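Local atomic coordinates of haloacid dehalogenase-like hydrolase (Klebsiella pneumoniae subsp. pneumoniae, PDB entry 3PGV), a protein that probably acts as a magnesium-dependent phosphatase of the Cof family within the haloacid dehalogenase-like hydrolases, and carries a calcium ion in this crystal. Residues A[40-50]-A[273-284]; A[232-241]-A[255-263]. All coordinates share one frame; numbering follows the deposited sequence.

Contact 1. Residues A[40-50]-A[273-284]; sequences TPYAKETLKLL and DAVPRYLRKLYL
Two helices on one face of the Rossmann-like core of a haloacid dehalogenase fold, 41-50 and the C-terminal 274-283, meet through Tyr-42, whose ring is sandwiched between Arg-277 and Arg-280. The helix axes approach to 9.2 Å at 35°, running in roughly the same direction. The phenol reaches the other helix because CG of Tyr-42 stands anti to the backbone N (chi1 -180°). Over one face lies the guanidinium of Arg-280, nearly parallel to the ring, with CZ 3.9 Å from the centroid of the Tyr-42 ring; over the opposite face the guanidinium of Arg-277, bonded through NE to Asp-272 O, lies farther off and less parallel. Both geometries are cation-pi as well as stacked. Pro-276 meets the edge of the same ring.

Arg-280 is a knob among Tyr-42, Glu-45, Thr-46 and Leu-49. Its NE donates in the guanidinium plane to Thr-46 OG1 at 2.8 Å, nearly straight at 163°, and NH2 reaches Tyr-42 O at 3.1 Å on a lone pair in the carbonyl plane, a more bent bond. That carbonyl also accepts from Thr-46 N and OG1, so three donors grip one oxygen. Leu-49 CD1 rests 3.8 Å from Arg-280 CZ, on the guanidinium face turned from Tyr-42, so the group is enclosed on both faces.

At the N-terminal end, Thr-40 OG1 donates to the syn lone pair of Asp-273 OD2 at 2.6 Å while capping Ala-43 N. At the other end the contact turns apolar: Leu-50 CD2 sits 3.6 Å from Tyr-283 CD2 and also touches Leu-279 CB. These contacts pair an early helix with the last one against the central sheet, as expected of a three-layer alpha/beta/alpha haloacid dehalogenase core.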
loop_
_atom_site.group_PDB
_atom_site.type_symbol
_atom_site.label_atom_id
_atom_site.label_comp_id
_atom_site.label_asym_id
_atom_site.label_seq_id
_atom_site.Cartn_x
_atom_site.Cartn_y
_atom_site.Cartn_z
ATOM N N THR A 40 5.614 -3.058 -17.412
ATOM C CA THR A 40 5.791 -3.335 -18.836
ATOM C C THR A 40 6.306 -2.108 -19.580
ATOM O O THR A 40 5.973 -0.977 -19.211
ATOM C CB THR A 40 4.473 -3.831 -19.467
ATOM O OG1 THR A 40 3.513 -2.780 -19.426
ATOM C CG2 THR A 40 3.930 -5.100 -18.795
ATOM N N PRO A 41 7.016 -2.305 -20.714
ATOM C CA PRO A 41 7.421 -1.146 -21.530
ATOM C C PRO A 41 6.220 -0.282 -21.958
ATOM O O PRO A 41 6.346 0.952 -22.050
ATOM C CB PRO A 41 8.115 -1.795 -22.735
ATOM C CG PRO A 41 8.568 -3.124 -22.236
ATOM C CD PRO A 41 7.493 -3.574 -21.302
ATOM N N TYR A 42 5.036 -0.923 -22.165
ATOM C CA TYR A 42 3.800 -0.217 -22.515
ATOM C C TYR A 42 3.384 0.708 -21.386
ATOM O O TYR A 42 2.974 1.844 -21.639
ATOM C CB TYR A 42 2.661 -1.222 -22.830
ATOM C CG TYR A 42 1.351 -0.555 -23.205
ATOM C CD1 TYR A 42 0.425 -0.198 -22.233
ATOM C CD2 TYR A 42 1.047 -0.268 -24.532
ATOM C CE1 TYR A 42 -0.761 0.451 -22.567
ATOM C CE2 TYR A 42 -0.144 0.365 -24.881
ATOM C CZ TYR A 42 -1.051 0.711 -23.896
ATOM O OH TYR A 42 -2.231 1.314 -24.241
ATOM N N ALA A 43 3.484 0.223 -20.132
ATOM C CA ALA A 43 3.121 1.020 -18.977
ATOM C C ALA A 43 4.131 2.141 -18.769
ATOM O O ALA A 43 3.726 3.287 -18.606
ATOM C CB ALA A 43 3.021 0.139 -17.731
ATOM N N LYS A 44 5.462 1.838 -18.909
ATOM C CA LYS A 44 6.521 2.878 -18.809
ATOM C C LYS A 44 6.281 3.984 -19.811
ATOM O O LYS A 44 6.398 5.151 -19.466
ATOM C CB LYS A 44 7.923 2.277 -19.030
ATOM C CG LYS A 44 8.405 1.394 -17.899
ATOM C CD LYS A 44 9.635 0.606 -18.307
ATOM C CE LYS A 44 10.021 -0.426 -17.281
ATOM N NZ LYS A 44 10.919 -1.458 -17.861
ATOM N N GLU A 45 5.920 3.622 -21.053
ATOM C CA GLU A 45 5.666 4.586 -22.117
ATOM C C GLU A 45 4.428 5.434 -21.822
ATOM O O GLU A 45 4.434 6.637 -22.098
ATOM C CB GLU A 45 5.553 3.873 -23.485
ATOM C CG GLU A 45 5.431 4.815 -24.689
ATOM C CD GLU A 45 6.589 5.785 -24.917
ATOM O OE1 GLU A 45 7.646 5.629 -24.261
ATOM O OE2 GLU A 45 6.443 6.685 -25.776
ATOM N N THR A 46 3.402 4.833 -21.178
ATOM C CA THR A 46 2.185 5.559 -20.786
ATOM C C THR A 46 2.509 6.645 -19.757
ATOM O O THR A 46 2.011 7.766 -19.873
ATOM C CB THR A 46 1.113 4.584 -20.277
ATOM O OG1 THR A 46 0.924 3.557 -21.253
ATOM C CG2 THR A 46 -0.219 5.279 -19.978
ATOM N N LEU A 47 3.372 6.319 -18.762
ATOM C CA LEU A 47 3.802 7.273 -17.735
ATOM C C LEU A 47 4.553 8.443 -18.380
ATOM O O LEU A 47 4.391 9.585 -17.951
ATOM C CB LEU A 47 4.706 6.596 -16.689
ATOM C CG LEU A 47 4.206 5.320 -16.034
ATOM C CD1 LEU A 47 5.155 4.887 -14.929
ATOM C CD2 LEU A 47 2.790 5.485 -15.480
ATOM N N LYS A 48 5.393 8.150 -19.414
ATOM C CA LYS A 48 6.136 9.188 -20.152
ATOM C C LYS A 48 5.200 10.082 -20.955
ATOM O O LYS A 48 5.370 11.294 -20.954
ATOM C CB LYS A 48 7.188 8.554 -21.084
ATOM C CG LYS A 48 8.537 8.339 -20.422
ATOM C CD LYS A 48 9.617 8.024 -21.450
ATOM N N LEU A 49 4.214 9.478 -21.659
ATOM C CA LEU A 49 3.271 10.226 -22.502
ATOM C C LEU A 49 2.395 11.170 -21.692
ATOM O O LEU A 49 2.171 12.306 -22.114
ATOM C CB LEU A 49 2.408 9.273 -23.346
ATOM C CG LEU A 49 3.146 8.546 -24.478
ATOM C CD1 LEU A 49 2.385 7.306 -24.923
ATOM C CD2 LEU A 49 3.426 9.493 -25.665
ATOM N N LEU A 50 1.936 10.727 -20.511
ATOM C CA LEU A 50 1.085 11.550 -19.655
ATOM C C LEU A 50 1.897 12.593 -18.891
ATOM O O LEU A 50 1.426 13.716 -18.705
ATOM C CB LEU A 50 0.267 10.677 -18.701
ATOM C CG LEU A 50 -1.101 10.163 -19.239
ATOM C CD1 LEU A 50 -0.942 9.391 -20.536
ATOM C CD2 LEU A 50 -1.790 9.296 -18.212
ATOM N N ASP A 273 -2.775 -5.255 -18.809
ATOM C CA ASP A 273 -2.178 -3.915 -18.671
ATOM C C ASP A 273 -3.327 -2.898 -18.693
ATOM O O ASP A 273 -3.265 -1.894 -19.408
ATOM C CB ASP A 273 -1.170 -3.631 -19.824
ATOM C CG ASP A 273 0.282 -3.466 -19.392
ATOM O OD1 ASP A 273 0.543 -3.453 -18.167
ATOM O OD2 ASP A 273 1.145 -3.287 -20.276
ATOM N N ALA A 274 -4.424 -3.221 -17.977
ATOM C CA ALA A 274 -5.661 -2.438 -17.981
ATOM C C ALA A 274 -5.487 -0.992 -17.538
ATOM O O ALA A 274 -6.141 -0.105 -18.094
ATOM C CB ALA A 274 -6.716 -3.121 -17.137
ATOM N N VAL A 275 -4.633 -0.740 -16.533
ATOM C CA VAL A 275 -4.428 0.641 -16.028
ATOM C C VAL A 275 -3.848 1.574 -17.116
ATOM O O VAL A 275 -4.520 2.542 -17.486
ATOM C CB VAL A 275 -3.627 0.702 -14.694
ATOM C CG1 VAL A 275 -3.367 2.154 -14.269
ATOM C CG2 VAL A 275 -4.349 -0.067 -13.588
ATOM N N PRO A 276 -2.647 1.270 -17.713
ATOM C CA PRO A 276 -2.098 2.184 -18.732
ATOM C C PRO A 276 -2.983 2.310 -19.978
ATOM O O PRO A 276 -3.039 3.388 -20.578
ATOM C CB PRO A 276 -0.725 1.582 -19.050
ATOM C CG PRO A 276 -0.788 0.189 -18.572
ATOM C CD PRO A 276 -1.701 0.182 -17.406
ATOM N N ARG A 277 -3.707 1.224 -20.348
ATOM C CA ARG A 277 -4.630 1.251 -21.494
ATOM C C ARG A 277 -5.812 2.157 -21.210
ATOM O O ARG A 277 -6.234 2.913 -22.083
ATOM C CB ARG A 277 -5.101 -0.167 -21.858
ATOM C CG ARG A 277 -3.988 -1.023 -22.404
ATOM C CD ARG A 277 -4.432 -2.422 -22.819
ATOM N NE ARG A 277 -3.266 -3.273 -23.088
ATOM C CZ ARG A 277 -2.604 -3.286 -24.243
ATOM N NH1 ARG A 277 -3.024 -2.545 -25.265
ATOM N NH2 ARG A 277 -1.524 -4.042 -24.388
ATOM N N TYR A 278 -6.317 2.119 -19.965
ATOM C CA TYR A 278 -7.418 2.977 -19.520
ATOM C C TYR A 278 -6.972 4.436 -19.563
ATOM O O TYR A 278 -7.720 5.294 -20.027
ATOM C CB TYR A 278 -7.843 2.592 -18.089
ATOM C CG TYR A 278 -9.083 3.306 -17.599
ATOM C CD1 TYR A 278 -8.999 4.565 -17.008
ATOM C CD2 TYR A 278 -10.331 2.693 -17.649
ATOM C CE1 TYR A 278 -10.134 5.216 -16.525
ATOM C CE2 TYR A 278 -11.472 3.327 -17.155
ATOM C CZ TYR A 278 -11.369 4.585 -16.584
ATOM O OH TYR A 278 -12.487 5.207 -16.086
ATOM N N LEU A 279 -5.736 4.708 -19.088
ATOM C CA LEU A 279 -5.159 6.044 -19.061
ATOM C C LEU A 279 -4.960 6.613 -20.467
ATOM O O LEU A 279 -5.293 7.777 -20.702
ATOM C CB LEU A 279 -3.829 6.044 -18.282
ATOM C CG LEU A 279 -3.943 5.803 -16.759
ATOM C CD1 LEU A 279 -2.582 5.617 -16.132
ATOM C CD2 LEU A 279 -4.688 6.944 -16.070
ATOM N N ARG A 280 -4.449 5.784 -21.418
ATOM C CA ARG A 280 -4.265 6.220 -22.815
ATOM C C ARG A 280 -5.602 6.540 -23.463
ATOM O O ARG A 280 -5.703 7.511 -24.205
ATOM C CB ARG A 280 -3.518 5.158 -23.644
ATOM C CG ARG A 280 -2.075 4.982 -23.242
ATOM C CD ARG A 280 -1.240 4.475 -24.384
ATOM N NE ARG A 280 0.083 4.050 -23.931
ATOM C CZ ARG A 280 1.066 3.697 -24.748
ATOM N NH1 ARG A 280 0.902 3.769 -26.065
ATOM N NH2 ARG A 280 2.231 3.304 -24.258
ATOM N N LYS A 281 -6.642 5.736 -23.160
ATOM C CA LYS A 281 -7.988 5.948 -23.691
ATOM C C LYS A 281 -8.588 7.242 -23.122
ATOM O O LYS A 281 -9.237 7.999 -23.851
ATOM C CB LYS A 281 -8.888 4.735 -23.358
ATOM C CG LYS A 281 -10.237 4.759 -24.059
ATOM C CD LYS A 281 -11.075 3.551 -23.703
ATOM N N LEU A 282 -8.287 7.535 -21.854
ATOM C CA LEU A 282 -8.820 8.702 -21.153
ATOM C C LEU A 282 -8.080 10.012 -21.511
ATOM O O LEU A 282 -8.717 11.064 -21.640
ATOM C CB LEU A 282 -8.767 8.450 -19.635
ATOM C CG LEU A 282 -9.320 9.551 -18.728
ATOM C CD1 LEU A 282 -10.810 9.765 -18.964
ATOM C CD2 LEU A 282 -9.071 9.225 -17.274
ATOM N N TYR A 283 -6.740 9.951 -21.637
ATOM C CA TYR A 283 -5.909 11.145 -21.844
ATOM C C TYR A 283 -5.461 11.367 -23.293
ATOM O O TYR A 283 -5.339 12.514 -23.718
ATOM C CB TYR A 283 -4.677 11.106 -20.921
ATOM C CG TYR A 283 -5.003 11.293 -19.457
ATOM C CD1 TYR A 283 -5.018 12.562 -18.884
ATOM C CD2 TYR A 283 -5.250 10.203 -18.634
ATOM C CE1 TYR A 283 -5.305 12.741 -17.533
ATOM C CE2 TYR A 283 -5.533 10.367 -17.280
ATOM C CZ TYR A 283 -5.546 11.637 -16.729
ATOM O OH TYR A 283 -5.818 11.805 -15.396
ATOM N N LEU A 284 -5.113 10.289 -24.013
ATOM C CA LEU A 284 -4.533 10.415 -25.355
ATOM C C LEU A 284 -5.573 10.197 -26.471
ATOM O O LEU A 284 -5.413 10.713 -27.579
ATOM C CB LEU A 284 -3.347 9.434 -25.519
ATOM C CG LEU A 284 -2.299 9.428 -24.382
ATOM C CD1 LEU A 284 -1.241 8.397 -24.634
ATOM C CD2 LEU A 284 -1.660 10.795 -24.210
#

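Contact 2. Residues A[232-241]-A[255-263]; sequences GDGMNDAEML and QRLKDLHPE. With CA (calcium ion), chain E; EDO (1,2-ethanediol), chain J.
Leu-257 of helix 255-260 plugs into the loop that follows strand 228-232, the GDGxND motif of the haloacid dehalogenase fold, which brings Asp-233 to the metal. With CG anti to the backbone N (chi1 174°), Leu-257 splays its two methyls over different parts of the loop and the helix after it. CD2 lies 3.5 Å from both Asp-233 C and Gly-234 O and also meets Leu-241 CD1, while CD1 rests against CA and CB of Ala-238. This buried part is held by apolar contact, with no hydrogen bond between the segments.

Beneath it the loop is tied to itself. Asp-237 OD2 accepts from Asp-233 N and Gly-234 N, each at 3.0 Å, the two donors arriving from opposite faces of the carboxylate plane; its OD1 forms a salt bridge with Lys-210. Such bonds fix the backbone from which Asp-233 reaches the calcium ion, whose site also includes Asp-27 and Asp-29.

The outer side is more open to solvent: Arg-256 and Leu-260 are exposed, whereas Leu-257 and Ala-238 are buried. The selenomethionine Met-235, bent at chi2 and chi3, folds its tip across Arg-256 and Leu-260, its SE 3.8 Å from Arg-256 CG and its CE as far from Leu-260 CD2. From the extended Arg-256, NH1 donates near the guanidinium plane to O1 of a 1,2-ethanediol, probably from the crystallisation liquor, and NH2 forms a salt bridge with Glu-180. The ring of His-261, lying against Ala-238, is held by a bond from ND1 to the syn lone pair of Glu-263 OE2. On the metal side, Asp-233 OD1 binds the calcium ion at 2.2 Å.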
loop_
_atom_site.group_PDB
_atom_site.type_symbol
_atom_site.label_atom_id
_atom_site.label_comp_id
_atom_site.label_asym_id
_atom_site.label_seq_id
_atom_site.Cartn_x
_atom_site.Cartn_y
_atom_site.Cartn_z
ATOM N N GLY A 232 -6.729 0.463 -7.815
ATOM C CA GLY A 232 -6.365 -0.497 -6.765
ATOM C C GLY A 232 -7.086 -1.833 -6.866
ATOM O O GLY A 232 -8.070 -1.967 -7.610
ATOM N N ASP A 233 -6.630 -2.830 -6.087
ATOM C CA ASP A 233 -7.217 -4.183 -6.135
ATOM C C ASP A 233 -7.409 -4.823 -4.735
ATOM O O ASP A 233 -7.898 -5.956 -4.640
ATOM C CB ASP A 233 -6.350 -5.112 -7.017
ATOM C CG ASP A 233 -5.035 -5.506 -6.380
ATOM O OD1 ASP A 233 -4.434 -4.657 -5.681
ATOM O OD2 ASP A 233 -4.577 -6.634 -6.626
ATOM N N GLY A 234 -6.964 -4.131 -3.684
ATOM C CA GLY A 234 -7.024 -4.672 -2.330
ATOM C C GLY A 234 -7.769 -3.805 -1.332
ATOM O O GLY A 234 -8.089 -2.641 -1.614
HETATM N N MSE A 235 -8.028 -4.361 -0.138
HETATM C CA MSE A 235 -8.711 -3.644 0.935
HETATM C C MSE A 235 -7.904 -2.431 1.393
HETATM O O MSE A 235 -8.488 -1.421 1.779
HETATM C CB MSE A 235 -9.007 -4.586 2.116
HETATM C CG MSE A 235 -10.137 -5.583 1.830
HETATM SE SE MSE A 235 -11.812 -4.679 1.390
HETATM C CE MSE A 235 -12.129 -3.744 3.127
ATOM N N ASN A 236 -6.547 -2.501 1.281
ATOM C CA ASN A 236 -5.675 -1.366 1.623
ATOM C C ASN A 236 -5.740 -0.235 0.559
ATOM O O ASN A 236 -5.119 0.823 0.742
ATOM C CB ASN A 236 -4.239 -1.828 1.870
ATOM C CG ASN A 236 -3.628 -2.638 0.733
ATOM O OD1 ASN A 236 -4.313 -3.343 -0.012
ATOM N ND2 ASN A 236 -2.324 -2.612 0.635
ATOM N N ASP A 237 -6.597 -0.416 -0.490
ATOM C CA ASP A 237 -6.853 0.622 -1.513
ATOM C C ASP A 237 -8.260 1.240 -1.354
ATOM O O ASP A 237 -8.581 2.201 -2.045
ATOM C CB ASP A 237 -6.703 0.033 -2.931
ATOM C CG ASP A 237 -5.332 -0.535 -3.210
ATOM O OD1 ASP A 237 -4.341 0.165 -2.951
ATOM O OD2 ASP A 237 -5.254 -1.665 -3.748
ATOM N N ALA A 238 -9.110 0.640 -0.487
ATOM C CA ALA A 238 -10.514 1.033 -0.323
ATOM C C ALA A 238 -10.695 2.540 -0.041
ATOM O O ALA A 238 -11.465 3.202 -0.751
ATOM C CB ALA A 238 -11.171 0.197 0.767
ATOM N N GLU A 239 -9.938 3.100 0.942
ATOM C CA GLU A 239 -10.027 4.542 1.260
ATOM C C GLU A 239 -9.566 5.391 0.069
ATOM O O GLU A 239 -10.250 6.336 -0.312
ATOM C CB GLU A 239 -9.213 4.907 2.533
ATOM C CG GLU A 239 -9.614 4.137 3.789
ATOM C CD GLU A 239 -8.982 2.758 3.944
ATOM O OE1 GLU A 239 -8.170 2.365 3.072
ATOM O OE2 GLU A 239 -9.278 2.083 4.955
HETATM N N MSE A 240 -8.448 5.003 -0.561
HETATM C CA MSE A 240 -7.908 5.717 -1.726
HETATM C C MSE A 240 -8.905 5.767 -2.870
HETATM O O MSE A 240 -9.101 6.829 -3.465
HETATM C CB MSE A 240 -6.579 5.082 -2.197
HETATM C CG MSE A 240 -5.927 5.841 -3.343
HETATM SE SE MSE A 240 -4.229 5.121 -3.879
HETATM C CE MSE A 240 -4.784 3.404 -4.513
ATOM N N LEU A 241 -9.541 4.625 -3.179
ATOM C CA LEU A 241 -10.472 4.530 -4.299
ATOM C C LEU A 241 -11.763 5.289 -4.063
ATOM O O LEU A 241 -12.327 5.827 -5.011
ATOM C CB LEU A 241 -10.761 3.056 -4.660
ATOM C CG LEU A 241 -9.553 2.212 -5.094
ATOM C CD1 LEU A 241 -9.986 0.800 -5.461
ATOM C CD2 LEU A 241 -8.828 2.851 -6.253
ATOM N N GLN A 255 -12.849 -9.730 -4.006
ATOM C CA GLN A 255 -14.302 -9.577 -4.057
ATOM C C GLN A 255 -14.821 -8.697 -2.912
ATOM O O GLN A 255 -15.782 -7.946 -3.102
ATOM C CB GLN A 255 -14.988 -10.966 -4.034
ATOM C CG GLN A 255 -16.507 -10.924 -4.263
ATOM C CD GLN A 255 -16.853 -10.453 -5.647
ATOM O OE1 GLN A 255 -16.354 -10.974 -6.657
ATOM N NE2 GLN A 255 -17.745 -9.489 -5.730
ATOM N N ARG A 256 -14.170 -8.762 -1.735
ATOM C CA ARG A 256 -14.567 -7.962 -0.581
ATOM C C ARG A 256 -14.471 -6.458 -0.891
ATOM O O ARG A 256 -15.301 -5.682 -0.416
ATOM C CB ARG A 256 -13.727 -8.329 0.656
ATOM C CG ARG A 256 -14.143 -7.569 1.921
ATOM C CD ARG A 256 -13.428 -8.071 3.158
ATOM N NE ARG A 256 -13.468 -7.093 4.242
ATOM C CZ ARG A 256 -12.859 -7.255 5.410
ATOM N NH1 ARG A 256 -12.195 -8.371 5.668
ATOM N NH2 ARG A 256 -12.905 -6.299 6.326
ATOM N N LEU A 257 -13.481 -6.057 -1.713
ATOM C CA LEU A 257 -13.328 -4.667 -2.142
ATOM C C LEU A 257 -14.462 -4.285 -3.088
ATOM O O LEU A 257 -15.043 -3.203 -2.948
ATOM C CB LEU A 257 -11.935 -4.447 -2.832
ATOM C CG LEU A 257 -11.698 -3.038 -3.469
ATOM C CD1 LEU A 257 -11.803 -1.904 -2.402
ATOM C CD2 LEU A 257 -10.381 -2.985 -4.185
ATOM N N LYS A 258 -14.791 -5.180 -4.040
ATOM C CA LYS A 258 -15.896 -4.958 -4.985
ATOM C C LYS A 258 -17.234 -4.844 -4.236
ATOM O O LYS A 258 -18.038 -3.964 -4.548
ATOM C CB LYS A 258 -15.958 -6.087 -6.030
ATOM C CG LYS A 258 -14.767 -6.095 -6.985
ATOM C CD LYS A 258 -14.768 -7.325 -7.865
ATOM C CE LYS A 258 -13.588 -7.361 -8.804
ATOM N NZ LYS A 258 -13.618 -8.581 -9.667
ATOM N N ASP A 259 -17.442 -5.709 -3.214
ATOM C CA ASP A 259 -18.662 -5.732 -2.410
ATOM C C ASP A 259 -18.795 -4.479 -1.529
ATOM O O ASP A 259 -19.906 -3.973 -1.350
ATOM C CB ASP A 259 -18.707 -6.995 -1.534
ATOM C CG ASP A 259 -18.841 -8.300 -2.305
ATOM O OD1 ASP A 259 -19.140 -8.246 -3.526
ATOM O OD2 ASP A 259 -18.685 -9.380 -1.679
ATOM N N LEU A 260 -17.671 -4.003 -0.951
ATOM C CA LEU A 260 -17.671 -2.813 -0.097
ATOM C C LEU A 260 -17.965 -1.550 -0.909
ATOM O O LEU A 260 -18.640 -0.643 -0.417
ATOM C CB LEU A 260 -16.328 -2.674 0.632
ATOM C CG LEU A 260 -16.248 -1.548 1.687
ATOM C CD1 LEU A 260 -17.133 -1.856 2.897
ATOM C CD2 LEU A 260 -14.806 -1.295 2.121
ATOM N N HIS A 261 -17.481 -1.494 -2.157
ATOM C CA HIS A 261 -17.676 -0.327 -3.003
ATOM C C HIS A 261 -18.278 -0.692 -4.359
ATOM O O HIS A 261 -17.605 -0.574 -5.389
ATOM C CB HIS A 261 -16.360 0.444 -3.165
ATOM C CG HIS A 261 -15.849 1.019 -1.880
ATOM N ND1 HIS A 261 -16.414 2.151 -1.323
ATOM C CD2 HIS A 261 -14.844 0.596 -1.080
ATOM C CE1 HIS A 261 -15.743 2.377 -0.206
ATOM N NE2 HIS A 261 -14.781 1.479 -0.023
ATOM N N PRO A 262 -19.583 -1.071 -4.397
ATOM C CA PRO A 262 -20.200 -1.438 -5.684
ATOM C C PRO A 262 -20.418 -0.234 -6.616
ATOM O O PRO A 262 -20.628 -0.414 -7.822
ATOM C CB PRO A 262 -21.531 -2.070 -5.265
ATOM C CG PRO A 262 -21.847 -1.452 -3.965
ATOM C CD PRO A 262 -20.538 -1.222 -3.275
ATOM N N GLU A 263 -20.342 0.987 -6.066
ATOM C CA GLU A 263 -20.516 2.224 -6.841
ATOM C C GLU A 263 -19.294 2.542 -7.730
ATOM O O GLU A 263 -19.370 3.423 -8.589
ATOM C CB GLU A 263 -20.832 3.419 -5.910
ATOM C CG GLU A 263 -19.644 3.914 -5.085
ATOM C CD GLU A 263 -19.239 3.063 -3.891
ATOM O OE1 GLU A 263 -19.996 2.129 -3.535
ATOM O OE2 GLU A 263 -18.200 3.382 -3.267
HETATM CA CA CA E . -2.508 -4.440 -4.571
HETATM C C1 EDO J . -10.227 -9.907 2.902
HETATM O O1 EDO J . -11.430 -10.454 3.458
HETATM C C2 EDO J . -10.436 -9.622 1.425
HETATM O O2 EDO J . -9.242 -9.066 0.883
HETATM O O HOH W 1 -3.370 -3.103 -2.494
#

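The centres of contacts 1 and 2 lie 22 Å apart and their nearest atoms about 6 Å, so they do not touch. Along the chain, 40-50 comes first, then both segments of contact 2, and 273-284 last: contact 1 joins elements far apart in sequence, whereas contact 2 joins near neighbours. Both pack on the same eight-stranded sheet. Helices of contact 1 rest on strands 23-27, 56-60 and 228-232; the loop of contact 2 leaves strand 228-232, and its helices lean on 246-249. Contact 2 thus contains Asp-233, one of the residues that bind the calcium ion, while contact 1 packs farther out, with the Pro-276 side chain about 14 Å from the ion.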